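Long-range contacts in TCR beta chain (Gallus gallus, PDB 6LIR), which pairs with the TCR alpha chain to form the chicken alpha-beta T-cell receptor, which probably recognises peptide antigen presented by MHC molecules: residues E118-I123 / I214-I218; E164-D169 / L181-R186. All blocks are in the same frame, centred on the assembly; numbering follows the deposited sequence.

Both contacts lie in the constant immunoglobulin domain and reach the same four-stranded sheet, at opposite edges: interaction 1 involves its outermost strand 120-124, interaction 2 its outermost strand 166-175. Their centres are 14 Å apart and their nearest atoms about 7 Å apart, so they do not touch; in sequence, interaction 2 is nested within the loop closed by interaction 1. Interaction 1 joins strands of different sheets, is partly buried and relies on aliphatic packing. Interaction 2 pairs neighbouring strands of one sheet, is largely buried, and combines backbone hydrogen bonds with a salt bridge close to the TCR alpha chain.

Interaction 1. Residues E118-I123 / I214-I218; sequences EPDVVI and IQKII
Strand 120-123 and strand 214-218 run nearly parallel, with their N-to-C directions 16° apart and their axes 7.0 Å from each other at closest. Val122 and Lys216 set the register, CA to CA 6.7 Å. This spacing is too wide for backbone pairing, and side chains fill the gap. Both backbones are extended, so residues alternate: Val121 and Ile123 direct their CA-to-CB bonds toward Ile214, Lys216 and Ile218, whereas Asp120, Val122, Gln215 and Ile217 direct theirs away. Val121 is t, and its CG2 lies 4.0 Å from CG2 of Ile214, an mt side chain whose CD1 reaches back to Pro119 CG at 4.1 Å and Pro119 O at 3.4 Å. Such packing marks one edge of the C1-type beta sandwich: 120-124 pairs with 136-146, 210-219 pairs with 198-207, and Val121 also touches Cys141 of the intersheet disulfide. Lys216, with chi1 off-well at -145° and chi2 p, lays its aliphatic chain over the other strand, CD 3.5 Å from Val121 O and CB 4.0 Å from Val121 CG1; its NZ makes a long, weak ion pair with Asp124 of the TCR alpha chain. Glu118 turns OE2 into a salt bridge with Lys207. Ile123 is mt, bringing CD1 to 3.7 Å from Lys216 O, while its CG2 meets CG2 of the tt Ile218 at 3.7 Å.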
ATOM      1  N   GLU B 118      -2.820  -4.398  21.057  1.00 50.87           N
ATOM      2  CA  GLU B 118      -3.682  -3.494  20.316  1.00 51.08           C
ATOM      3  C   GLU B 118      -3.057  -2.102  20.249  1.00 56.16           C
ATOM      4  O   GLU B 118      -2.298  -1.708  21.140  1.00 55.20           O
ATOM      5  CB  GLU B 118      -5.068  -3.415  20.954  1.00 55.72           C
ATOM      6  CG  GLU B 118      -5.086  -2.914  22.390  1.00 60.69           C
ATOM      7  CD  GLU B 118      -6.480  -2.936  22.991  1.00 66.74           C
ATOM      8  OE1 GLU B 118      -7.050  -1.846  23.228  1.00 63.81           O
ATOM      9  OE2 GLU B 118      -7.008  -4.047  23.222  1.00 69.13           O
ATOM     10  N   PRO B 119      -3.346  -1.345  19.198  1.00 50.41           N
ATOM     11  CA  PRO B 119      -2.809   0.012  19.094  1.00 47.90           C
ATOM     12  C   PRO B 119      -3.557   0.989  19.987  1.00 49.73           C
ATOM     13  O   PRO B 119      -4.714   0.788  20.354  1.00 48.08           O
ATOM     14  CB  PRO B 119      -3.034   0.357  17.620  1.00 45.06           C
ATOM     15  CG  PRO B 119      -4.301  -0.371  17.297  1.00 44.85           C
ATOM     16  CD  PRO B 119      -4.179  -1.689  18.031  1.00 44.75           C
ATOM     17  N   ASP B 120      -2.868   2.076  20.315  1.00 52.35           N
ATOM     18  CA  ASP B 120      -3.532   3.271  20.803  1.00 49.82           C
ATOM     19  C   ASP B 120      -3.795   4.154  19.595  1.00 49.46           C
ATOM     20  O   ASP B 120      -2.940   4.285  18.716  1.00 49.78           O
ATOM     21  CB  ASP B 120      -2.669   4.016  21.823  1.00 58.28           C
ATOM     22  CG  ASP B 120      -2.468   3.235  23.104  1.00 66.53           C
ATOM     23  OD1 ASP B 120      -3.425   3.142  23.904  1.00 71.29           O
ATOM     24  OD2 ASP B 120      -1.349   2.721  23.316  1.00 67.59           O
ATOM     25  N   VAL B 121      -4.975   4.763  19.552  1.00 39.76           N
ATOM     26  CA  VAL B 121      -5.407   5.502  18.373  1.00 42.38           C
ATOM     27  C   VAL B 121      -5.901   6.864  18.829  1.00 44.84           C
ATOM     28  O   VAL B 121      -6.839   6.951  19.630  1.00 43.45           O
ATOM     29  CB  VAL B 121      -6.512   4.765  17.597  1.00 37.84           C
ATOM     30  CG1 VAL B 121      -6.851   5.523  16.319  1.00 35.79           C
ATOM     31  CG2 VAL B 121      -6.093   3.332  17.278  1.00 39.66           C
ATOM     32  N   VAL B 122      -5.272   7.920  18.321  1.00 43.34           N
ATOM     33  CA  VAL B 122      -5.688   9.287  18.591  1.00 48.22           C
ATOM     34  C   VAL B 122      -5.767  10.036  17.270  1.00 39.58           C
ATOM     35  O   VAL B 122      -5.039   9.733  16.318  1.00 42.83           O
ATOM     36  CB  VAL B 122      -4.726  10.004  19.567  1.00 47.74           C
ATOM     37  CG1 VAL B 122      -4.622   9.234  20.876  1.00 49.96           C
ATOM     38  CG2 VAL B 122      -3.348  10.174  18.941  1.00 48.57           C
ATOM     39  N   ILE B 123      -6.679  11.000  17.202  1.00 37.66           N
ATOM     40  CA  ILE B 123      -6.681  11.999  16.144  1.00 35.15           C
ATOM     41  C   ILE B 123      -6.182  13.303  16.744  1.00 41.97           C
ATOM     42  O   ILE B 123      -6.634  13.714  17.819  1.00 41.39           O
ATOM     43  CB  ILE B 123      -8.078  12.174  15.527  1.00 33.65           C
ATOM     44  CG1 ILE B 123      -8.551  10.856  14.909  1.00 39.84           C
ATOM     45  CG2 ILE B 123      -8.059  13.291  14.489  1.00 35.07           C
ATOM     46  CD1 ILE B 123      -9.937  10.929  14.308  1.00 42.04           C
ATOM     47  N   ILE B 214     -10.606  -0.492  16.117  1.00 39.52           N
ATOM     48  CA  ILE B 214     -10.778   0.634  17.021  1.00 38.42           C
ATOM     49  C   ILE B 214     -11.177   1.828  16.174  1.00 42.62           C
ATOM     50  O   ILE B 214     -10.575   2.080  15.124  1.00 40.32           O
ATOM     51  CB  ILE B 214      -9.503   0.919  17.835  1.00 44.30           C
ATOM     52  CG1 ILE B 214      -9.155  -0.296  18.700  1.00 45.87           C
ATOM     53  CG2 ILE B 214      -9.685   2.156  18.698  1.00 40.21           C
ATOM     54  CD1 ILE B 214      -7.842  -0.169  19.438  1.00 45.60           C
ATOM     55  N   GLN B 215     -12.180   2.567  16.629  1.00 47.74           N
ATOM     56  CA  GLN B 215     -12.706   3.692  15.872  1.00 46.52           C
ATOM     57  C   GLN B 215     -12.517   4.961  16.687  1.00 49.57           C
ATOM     58  O   GLN B 215     -12.862   5.004  17.872  1.00 51.19           O
ATOM     59  CB  GLN B 215     -14.185   3.481  15.532  1.00 52.99           C
ATOM     60  CG  GLN B 215     -14.475   2.198  14.747  1.00 53.17           C
ATOM     61  CD  GLN B 215     -14.756   0.998  15.644  1.00 56.00           C
ATOM     62  OE1 GLN B 215     -14.407  -0.136  15.310  1.00 50.48           O
ATOM     63  NE2 GLN B 215     -15.393   1.244  16.784  1.00 48.84           N
ATOM     64  N   LYS B 216     -11.963   5.984  16.049  1.00 40.70           N
ATOM     65  CA  LYS B 216     -11.770   7.286  16.663  1.00 49.81           C
ATOM     66  C   LYS B 216     -12.472   8.328  15.811  1.00 41.18           C
ATOM     67  O   LYS B 216     -12.428   8.266  14.580  1.00 45.99           O
ATOM     68  CB  LYS B 216     -10.282   7.618  16.797  1.00 46.65           C
ATOM     69  CG  LYS B 216      -9.942   8.406  18.041  1.00 55.75           C
ATOM     70  CD  LYS B 216     -10.230   7.607  19.303  1.00 55.12           C
ATOM     71  CE  LYS B 216     -10.316   8.538  20.499  1.00 59.85           C
ATOM     72  NZ  LYS B 216     -10.200   7.841  21.806  1.00 66.49           N
ATOM     73  N   ILE B 217     -13.106   9.297  16.461  1.00 46.21           N
ATOM     74  CA  ILE B 217     -13.899  10.294  15.759  1.00 49.20           C
ATOM     75  C   ILE B 217     -13.433  11.677  16.177  1.00 48.78           C
ATOM     76  O   ILE B 217     -13.080  11.901  17.340  1.00 50.27           O
ATOM     77  CB  ILE B 217     -15.405  10.138  16.055  1.00 52.51           C
ATOM     78  CG1 ILE B 217     -15.829   8.668  15.993  1.00 51.48           C
ATOM     79  CG2 ILE B 217     -16.234  10.995  15.106  1.00 52.12           C
ATOM     80  CD1 ILE B 217     -16.139   8.180  14.612  1.00 53.77           C
ATOM     81  N   ILE B 218     -13.453  12.607  15.230  1.00 43.55           N
ATOM     82  CA  ILE B 218     -13.397  14.029  15.526  1.00 45.41           C
ATOM     83  C   ILE B 218     -14.414  14.708  14.622  1.00 45.76           C
ATOM     84  O   ILE B 218     -14.549  14.353  13.446  1.00 41.83           O
ATOM     85  CB  ILE B 218     -11.973  14.602  15.337  1.00 44.52           C
ATOM     86  CG1 ILE B 218     -11.893  16.045  15.842  1.00 45.64           C
ATOM     87  CG2 ILE B 218     -11.520  14.500  13.885  1.00 41.52           C
ATOM     88  CD1 ILE B 218     -10.469  16.550  16.014  1.00 44.21           C
TER

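Interaction 2. Residues E164-D169 / L181-R186; sequences EGVGTD and LTSRLR
Strands 166-168 and 181-186 are the two arms of an antiparallel beta hairpin at the edge of one sheet of the C1-type immunoglobulin sandwich; their directions differ by 169° and their axes come within 4.5 Å. Val166 with Leu185 (CA-CA 4.3 Å) and Thr168 with Ser183 (4.1 Å) are non-hydrogen-bonded pairs flanking the hydrogen-bonded pair Gly167 with Arg184 (5.1 Å). Backbone bonds run from Gly167 N to Arg184 O (2.6 Å), Arg184 N to Gly167 O (2.8 Å), Arg186 N to Gly165 O (2.9 Å) and Asp169 N to Thr182 O (3.0 Å). Gly165 enters the strand at phi 81°, psi 7°; a CB there would sit 2.5 Å from Arg186 O. Apolar packing occupies the face carrying Val166 (t) and Leu185 (tp), with CG2 of the former 3.8 Å from CD1 of the latter; both touch Trp155 of the other sheet. Hydroxyls meet on that face too: Thr168 OG1 (chi1 m) and Ser183 OG (chi1 t) share a 2.7 Å hydrogen bond, and Ser183 OG also bonds Trp155 NE1. Charges gather by the TCR alpha chain, where Arg186 pairs with Asp135 of that chain and Asp169 OD2 bonds its Thr150. Arg184, chi1 m and chi2 off-well at 129°, folds back along its partner strand, placing NH2 a very short 2.3 Å from Asp169 OD1 in a salt bridge.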
ATOM      1  N   GLU B 164     -10.057  10.509  -0.996  1.00 45.48           N
ATOM      2  CA  GLU B 164      -9.574  11.806  -1.448  1.00 52.50           C
ATOM      3  C   GLU B 164      -8.944  12.573  -0.288  1.00 47.70           C
ATOM      4  O   GLU B 164      -9.584  12.804   0.744  1.00 61.93           O
ATOM      5  CB  GLU B 164     -10.712  12.595  -2.095  1.00 51.96           C
ATOM      6  CG  GLU B 164     -10.310  13.298  -3.403  1.00 69.71           C
ATOM      7  CD  GLU B 164     -10.217  12.336  -4.572  1.00 78.33           C
ATOM      8  OE1 GLU B 164     -11.246  11.780  -5.016  1.00 80.36           O
ATOM      9  OE2 GLU B 164      -9.083  12.088  -5.023  1.00 80.50           O
ATOM     10  N   GLY B 165      -7.695  12.990  -0.480  1.00 48.48           N
ATOM     11  CA  GLY B 165      -6.965  13.738   0.510  1.00 42.61           C
ATOM     12  C   GLY B 165      -6.344  12.911   1.606  1.00 41.09           C
ATOM     13  O   GLY B 165      -5.781  13.485   2.547  1.00 42.87           O
ATOM     14  N   VAL B 166      -6.390  11.585   1.509  1.00 46.20           N
ATOM     15  CA  VAL B 166      -5.837  10.718   2.539  1.00 43.27           C
ATOM     16  C   VAL B 166      -4.421  10.332   2.138  1.00 39.38           C
ATOM     17  O   VAL B 166      -4.183   9.880   1.009  1.00 43.17           O
ATOM     18  CB  VAL B 166      -6.712   9.472   2.743  1.00 43.74           C
ATOM     19  CG1 VAL B 166      -6.045   8.491   3.703  1.00 42.88           C
ATOM     20  CG2 VAL B 166      -8.084   9.875   3.261  1.00 42.10           C
ATOM     21  N   GLY B 167      -3.475  10.529   3.052  1.00 39.63           N
ATOM     22  CA  GLY B 167      -2.173   9.916   2.900  1.00 37.75           C
ATOM     23  C   GLY B 167      -1.824   9.030   4.072  1.00 42.34           C
ATOM     24  O   GLY B 167      -1.615   9.525   5.183  1.00 43.25           O
ATOM     25  N   THR B 168      -1.716   7.729   3.834  1.00 39.74           N
ATOM     26  CA  THR B 168      -1.432   6.753   4.876  1.00 41.34           C
ATOM     27  C   THR B 168      -0.042   6.178   4.661  1.00 42.05           C
ATOM     28  O   THR B 168       0.310   5.819   3.532  1.00 41.68           O
ATOM     29  CB  THR B 168      -2.483   5.641   4.880  1.00 37.78           C
ATOM     30  OG1 THR B 168      -3.784   6.222   5.045  1.00 34.24           O
ATOM     31  CG2 THR B 168      -2.223   4.664   6.012  1.00 40.41           C
ATOM     32  N   ASP B 169       0.753   6.108   5.731  1.00 41.15           N
ATOM     33  CA  ASP B 169       2.050   5.453   5.628  1.00 43.51           C
ATOM     34  C   ASP B 169       1.866   4.022   5.148  1.00 47.55           C
ATOM     35  O   ASP B 169       0.998   3.293   5.638  1.00 43.27           O
ATOM     36  CB  ASP B 169       2.768   5.454   6.979  1.00 40.74           C
ATOM     37  CG  ASP B 169       3.016   6.844   7.506  1.00 45.59           C
ATOM     38  OD1 ASP B 169       2.918   7.801   6.710  1.00 44.92           O
ATOM     39  OD2 ASP B 169       3.310   6.979   8.713  1.00 46.49           O
ATOM     40  N   LEU B 181       1.889   3.882  13.268  1.00 43.26           N
ATOM     41  CA  LEU B 181       1.475   4.124  11.893  1.00 42.03           C
ATOM     42  C   LEU B 181       0.663   5.410  11.856  1.00 42.13           C
ATOM     43  O   LEU B 181      -0.127   5.676  12.763  1.00 41.28           O
ATOM     44  CB  LEU B 181       0.660   2.953  11.322  1.00 40.13           C
ATOM     45  CG  LEU B 181       0.510   2.929   9.796  1.00 42.79           C
ATOM     46  CD1 LEU B 181       1.795   2.457   9.122  1.00 39.01           C
ATOM     47  CD2 LEU B 181      -0.669   2.062   9.370  1.00 45.38           C
ATOM     48  N   THR B 182       0.859   6.202  10.808  1.00 42.75           N
ATOM     49  CA  THR B 182       0.265   7.527  10.717  1.00 43.58           C
ATOM     50  C   THR B 182      -0.541   7.657   9.434  1.00 40.58           C
ATOM     51  O   THR B 182      -0.120   7.187   8.374  1.00 43.71           O
ATOM     52  CB  THR B 182       1.351   8.619  10.767  1.00 46.59           C
ATOM     53  OG1 THR B 182       2.114   8.484  11.971  1.00 48.02           O
ATOM     54  CG2 THR B 182       0.733  10.008  10.725  1.00 40.49           C
ATOM     55  N   SER B 183      -1.685   8.330   9.530  1.00 37.72           N
ATOM     56  CA  SER B 183      -2.498   8.641   8.365  1.00 39.20           C
ATOM     57  C   SER B 183      -2.971  10.077   8.470  1.00 40.18           C
ATOM     58  O   SER B 183      -3.413  10.516   9.536  1.00 41.09           O
ATOM     59  CB  SER B 183      -3.706   7.706   8.250  1.00 37.84           C
ATOM     60  OG  SER B 183      -4.399   7.953   7.040  1.00 41.46           O
ATOM     61  N   ARG B 184      -2.861  10.805   7.366  1.00 37.46           N
ATOM     62  CA  ARG B 184      -3.271  12.197   7.293  1.00 41.89           C
ATOM     63  C   ARG B 184      -4.423  12.324   6.313  1.00 41.21           C
ATOM     64  O   ARG B 184      -4.365  11.772   5.209  1.00 39.05           O
ATOM     65  CB  ARG B 184      -2.098  13.093   6.884  1.00 38.97           C
ATOM     66  CG  ARG B 184      -1.046  13.225   7.974  1.00 42.82           C
ATOM     67  CD  ARG B 184       0.362  12.945   7.459  1.00 49.30           C
ATOM     68  NE  ARG B 184       0.481  11.620   6.868  1.00 48.30           N
ATOM     69  CZ  ARG B 184       1.515  10.804   7.049  1.00 44.58           C
ATOM     70  NH1 ARG B 184       2.534  11.163   7.818  1.00 47.13           N
ATOM     71  NH2 ARG B 184       1.524   9.621   6.460  1.00 44.92           N
ATOM     72  N   LEU B 185      -5.481  13.009   6.732  1.00 34.67           N
ATOM     73  CA  LEU B 185      -6.565  13.422   5.848  1.00 37.25           C
ATOM     74  C   LEU B 185      -6.562  14.944   5.795  1.00 38.21           C
ATOM     75  O   LEU B 185      -6.843  15.604   6.801  1.00 36.42           O
ATOM     76  CB  LEU B 185      -7.912  12.889   6.337  1.00 36.77           C
ATOM     77  CG  LEU B 185      -9.167  13.532   5.735  1.00 39.85           C
ATOM     78  CD1 LEU B 185      -9.200  13.371   4.217  1.00 38.43           C
ATOM     79  CD2 LEU B 185     -10.435  12.962   6.369  1.00 37.66           C
ATOM     80  N   ARG B 186      -6.238  15.497   4.631  1.00 37.48           N
ATOM     81  CA  ARG B 186      -6.234  16.942   4.430  1.00 38.23           C
ATOM     82  C   ARG B 186      -7.503  17.354   3.697  1.00 40.78           C
ATOM     83  O   ARG B 186      -7.814  16.810   2.632  1.00 39.75           O
ATOM     84  CB  ARG B 186      -4.996  17.398   3.653  1.00 35.41           C
ATOM     85  CG  ARG B 186      -4.726  18.900   3.795  1.00 34.35           C
ATOM     86  CD  ARG B 186      -3.365  19.320   3.252  1.00 35.84           C
ATOM     87  NE  ARG B 186      -2.926  20.586   3.848  1.00 35.00           N
ATOM     88  CZ  ARG B 186      -1.968  21.363   3.350  1.00 39.72           C
ATOM     89  NH1 ARG B 186      -1.339  21.016   2.237  1.00 37.52           N
ATOM     90  NH2 ARG B 186      -1.639  22.493   3.965  1.00 38.01           N
TER